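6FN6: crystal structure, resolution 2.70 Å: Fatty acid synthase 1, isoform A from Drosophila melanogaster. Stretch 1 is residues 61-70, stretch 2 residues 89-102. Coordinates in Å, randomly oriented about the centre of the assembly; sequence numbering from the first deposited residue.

Stretch 1, residues 61-70: ENLVFHRATI
Stretch 2, residues 89-102: AFEICESGSLAVSG

The short strand around Val64 and Phe65 runs antiparallel to strand 98-102, with 166° between their N-to-C directions and axes approaching to 4.7 Å; the contact buries 655 Å² in all. Val64 pairs with Ser101 as the hydrogen-bonded pair (CA to CA 5.3 Å): Val64 N donates to Ser101 O at 2.8 Å and Ser101 N to Val64 O at 3.1 Å, both nearly straight. Phe65 and Val100 form the next, non-hydrogen-bonded pair, with CA atoms 4.8 Å apart. Strand 98-102 is also the partner of strand 89-93 in a hairpin, Phe90 N bonding to Gly102 O at 2.8 Å and Ile92 N to Val100 O at 2.8 Å.

Arg67 has the largest covered area, 104 Å². Its backbone is extended (phi/psi -157/161), and CA-to-CB points sideways, but a p, t, t side chain with chi4 at 76° carries the guanidinium to the hairpin turn. There NH2 makes a salt bridge with Glu94 OE1 at 2.7 Å, and NE donates to Ser97 OG at 3.0 Å, with a weak bond from NH2 to the same Ser97 OG at 3.1 Å. Both acceptors lie near the guanidinium plane, where its N-H groups point. Glu94 reaches it with chi1 t, chi2 -92° and chi3 -39°; Ser97 is p.

His66, with 68 Å² covered, leaves the strand at phi/psi -72/-33, yet its N still donates to Ala99 O at 2.9 Å. Its CA-to-CB bond points toward the hairpin, and the side chain has chi1 m and chi2 -91°. NE2 and Ser101 OG are hydrogen-bonded at 2.9 Å, the hydroxyl lying at the ring edge with Ser101 in the p rotamer, while Leu98 CD2 sits over one face, 3.6 Å from the centroid of the His66 ring and 14° off its normal. Leu98 is t, p. The imidazole thus combines a polar edge contact with an apolar face contact.

Ser101, with 55 Å² covered, shares its sheet face with Val64 (chi1 t), whose CB is 3.7 Å from Ser101 OG. On the other face Phe65 (chi1 m, chi2 -83°) meets Val100 (chi1 t), Phe65 CD1 lying 3.6 Å from Val100 CG2. Leu63 (m, t) extends CD2 to the ring edge of Phe90 (chi1 p, chi2 90°), 3.7 Å from Phe90 CZ. Near Asn62 (phi/psi 53/45), where the chain turns a corner, Gly102 CA approaches Asn62 O at 3.4 Å; a CB on Gly102 would lie 3.1 Å from Leu63 CD2.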

# COMPACT_ATOMS: atom_id res chain seq x y z
N GLU A 61 4.08 5.60 -16.74
CA GLU A 61 4.01 5.88 -15.32
C GLU A 61 4.37 4.67 -14.47
O GLU A 61 4.16 3.53 -14.87
CB GLU A 61 2.61 6.37 -14.94
CG GLU A 61 2.21 7.67 -15.60
CD GLU A 61 0.80 8.09 -15.26
OE1 GLU A 61 0.61 8.73 -14.20
OE2 GLU A 61 -0.13 7.77 -16.03
N ASN A 62 4.93 4.94 -13.29
CA ASN A 62 5.28 3.90 -12.33
C ASN A 62 6.16 2.84 -12.98
O ASN A 62 5.94 1.64 -12.80
CB ASN A 62 4.02 3.26 -11.75
CG ASN A 62 4.31 2.40 -10.53
OD1 ASN A 62 5.08 2.79 -9.65
ND2 ASN A 62 3.69 1.23 -10.46
N LEU A 63 7.16 3.28 -13.73
CA LEU A 63 8.10 2.36 -14.34
C LEU A 63 8.98 1.72 -13.27
O LEU A 63 9.57 2.42 -12.45
CB LEU A 63 8.97 3.07 -15.38
CG LEU A 63 8.28 3.40 -16.70
CD1 LEU A 63 9.05 4.45 -17.47
CD2 LEU A 63 8.13 2.14 -17.54
N VAL A 64 9.05 0.40 -13.29
CA VAL A 64 9.91 -0.34 -12.37
C VAL A 64 10.81 -1.27 -13.16
O VAL A 64 10.33 -2.08 -13.96
CB VAL A 64 9.09 -1.13 -11.33
CG1 VAL A 64 10.01 -1.85 -10.36
CG2 VAL A 64 8.14 -0.21 -10.58
N PHE A 65 12.11 -1.15 -12.94
CA PHE A 65 13.07 -2.04 -13.57
C PHE A 65 13.53 -3.07 -12.53
O PHE A 65 14.41 -2.80 -11.72
CB PHE A 65 14.23 -1.23 -14.14
CG PHE A 65 13.78 -0.11 -15.05
CD1 PHE A 65 13.48 -0.36 -16.38
CD2 PHE A 65 13.63 1.18 -14.56
CE1 PHE A 65 13.05 0.66 -17.21
CE2 PHE A 65 13.20 2.20 -15.39
CZ PHE A 65 12.91 1.94 -16.72
N HIS A 66 12.89 -4.23 -12.56
CA HIS A 66 13.01 -5.22 -11.50
C HIS A 66 14.36 -5.92 -11.46
O HIS A 66 14.84 -6.30 -10.39
CB HIS A 66 11.89 -6.25 -11.62
CG HIS A 66 10.52 -5.65 -11.49
ND1 HIS A 66 9.87 -5.55 -10.28
CD2 HIS A 66 9.69 -5.12 -12.42
CE1 HIS A 66 8.69 -4.98 -10.47
NE2 HIS A 66 8.56 -4.71 -11.76
N ARG A 67 14.97 -6.12 -12.63
CA ARG A 67 16.28 -6.76 -12.69
C ARG A 67 16.99 -6.38 -13.98
O ARG A 67 16.37 -5.94 -14.94
CB ARG A 67 16.14 -8.29 -12.61
CG ARG A 67 15.31 -8.92 -13.71
CD ARG A 67 15.44 -10.44 -13.68
NE ARG A 67 14.89 -11.09 -14.87
CZ ARG A 67 15.48 -11.12 -16.05
NH1 ARG A 67 16.66 -10.53 -16.23
NH2 ARG A 67 14.90 -11.74 -17.07
N ALA A 68 18.31 -6.55 -14.00
CA ALA A 68 19.11 -6.24 -15.17
C ALA A 68 19.07 -7.39 -16.17
O ALA A 68 18.95 -8.55 -15.78
CB ALA A 68 20.54 -5.93 -14.78
N THR A 69 19.16 -7.06 -17.45
CA THR A 69 19.23 -8.06 -18.50
C THR A 69 20.62 -8.04 -19.11
O THR A 69 21.02 -7.05 -19.73
CB THR A 69 18.18 -7.84 -19.62
OG1 THR A 69 16.88 -7.66 -19.05
CG2 THR A 69 18.15 -9.02 -20.57
N ILE A 70 21.34 -9.13 -18.93
CA ILE A 70 22.70 -9.25 -19.43
C ILE A 70 22.65 -9.93 -20.78
O ILE A 70 21.93 -10.91 -20.96
CB ILE A 70 23.59 -10.01 -18.43
CG1 ILE A 70 23.74 -9.19 -17.14
CG2 ILE A 70 24.96 -10.30 -19.04
CD1 ILE A 70 24.51 -9.89 -16.03
N ALA A 89 -1.85 -1.06 -17.56
CA ALA A 89 -0.64 -1.64 -16.99
C ALA A 89 -0.01 -2.60 -18.00
O ALA A 89 -0.71 -3.34 -18.69
CB ALA A 89 -0.95 -2.37 -15.69
N PHE A 90 1.32 -2.57 -18.08
CA PHE A 90 2.04 -3.47 -18.98
C PHE A 90 3.16 -4.19 -18.24
O PHE A 90 3.53 -3.80 -17.14
CB PHE A 90 2.59 -2.70 -20.18
CG PHE A 90 3.79 -1.85 -19.86
CD1 PHE A 90 5.07 -2.36 -19.98
CD2 PHE A 90 3.64 -0.54 -19.46
CE1 PHE A 90 6.17 -1.58 -19.69
CE2 PHE A 90 4.73 0.25 -19.16
CZ PHE A 90 6.00 -0.28 -19.28
N GLU A 91 3.69 -5.23 -18.87
CA GLU A 91 4.80 -5.99 -18.31
C GLU A 91 5.72 -6.52 -19.40
O GLU A 91 5.26 -6.89 -20.48
CB GLU A 91 4.29 -7.16 -17.46
CG GLU A 91 4.18 -6.83 -15.98
CD GLU A 91 3.82 -8.04 -15.15
OE1 GLU A 91 3.49 -7.85 -13.95
OE2 GLU A 91 3.90 -9.17 -15.67
N ILE A 92 7.01 -6.54 -19.12
CA ILE A 92 7.99 -7.12 -20.03
C ILE A 92 8.71 -8.27 -19.34
O ILE A 92 9.30 -8.10 -18.27
CB ILE A 92 8.97 -6.05 -20.55
CG1 ILE A 92 8.22 -4.97 -21.32
CG2 ILE A 92 10.03 -6.69 -21.46
CD1 ILE A 92 9.03 -3.74 -21.63
N CYS A 93 8.65 -9.44 -19.96
CA CYS A 93 9.34 -10.64 -19.48
C CYS A 93 10.43 -11.03 -20.46
O CYS A 93 10.31 -10.78 -21.66
CB CYS A 93 8.35 -11.79 -19.27
SG CYS A 93 7.12 -11.48 -17.98
N GLU A 94 11.50 -11.64 -19.96
CA GLU A 94 12.63 -12.03 -20.81
C GLU A 94 12.93 -13.53 -20.74
O GLU A 94 12.79 -14.22 -21.75
CB GLU A 94 13.87 -11.22 -20.41
CG GLU A 94 15.12 -11.52 -21.21
CD GLU A 94 15.98 -12.61 -20.59
OE1 GLU A 94 16.11 -12.63 -19.35
OE2 GLU A 94 16.53 -13.44 -21.34
N SER A 95 13.34 -14.02 -19.58
CA SER A 95 13.66 -15.43 -19.42
C SER A 95 12.69 -16.08 -18.44
O SER A 95 13.11 -16.62 -17.41
CB SER A 95 15.10 -15.62 -18.95
OG SER A 95 15.25 -15.26 -17.59
N GLY A 96 11.40 -16.04 -18.76
CA GLY A 96 10.40 -16.65 -17.91
C GLY A 96 10.34 -15.97 -16.55
O GLY A 96 9.87 -16.55 -15.57
N SER A 97 10.82 -14.73 -16.51
CA SER A 97 10.81 -13.94 -15.28
C SER A 97 10.56 -12.47 -15.60
O SER A 97 10.95 -11.98 -16.66
CB SER A 97 12.13 -14.11 -14.52
OG SER A 97 13.21 -13.52 -15.22
N LEU A 98 9.89 -11.78 -14.68
CA LEU A 98 9.55 -10.38 -14.88
C LEU A 98 10.79 -9.50 -15.00
O LEU A 98 11.73 -9.63 -14.23
CB LEU A 98 8.68 -9.88 -13.72
CG LEU A 98 8.32 -8.39 -13.74
CD1 LEU A 98 7.50 -8.05 -14.98
CD2 LEU A 98 7.57 -8.02 -12.48
N ALA A 99 10.77 -8.59 -15.98
CA ALA A 99 11.87 -7.66 -16.19
C ALA A 99 11.45 -6.24 -15.85
O ALA A 99 12.08 -5.58 -15.02
CB ALA A 99 12.37 -7.74 -17.64
N VAL A 100 10.39 -5.76 -16.49
CA VAL A 100 9.92 -4.40 -16.31
C VAL A 100 8.40 -4.35 -16.18
O VAL A 100 7.69 -5.15 -16.79
CB VAL A 100 10.39 -3.48 -17.47
CG1 VAL A 100 9.79 -2.08 -17.35
CG2 VAL A 100 11.89 -3.40 -17.49
N SER A 101 7.92 -3.40 -15.39
CA SER A 101 6.48 -3.18 -15.22
C SER A 101 6.20 -1.68 -15.18
O SER A 101 7.08 -0.88 -14.86
CB SER A 101 5.97 -3.84 -13.94
OG SER A 101 6.34 -3.10 -12.79
N GLY A 102 4.96 -1.31 -15.50
CA GLY A 102 4.56 0.08 -15.45
C GLY A 102 3.21 0.32 -16.10
O GLY A 102 2.47 -0.63 -16.38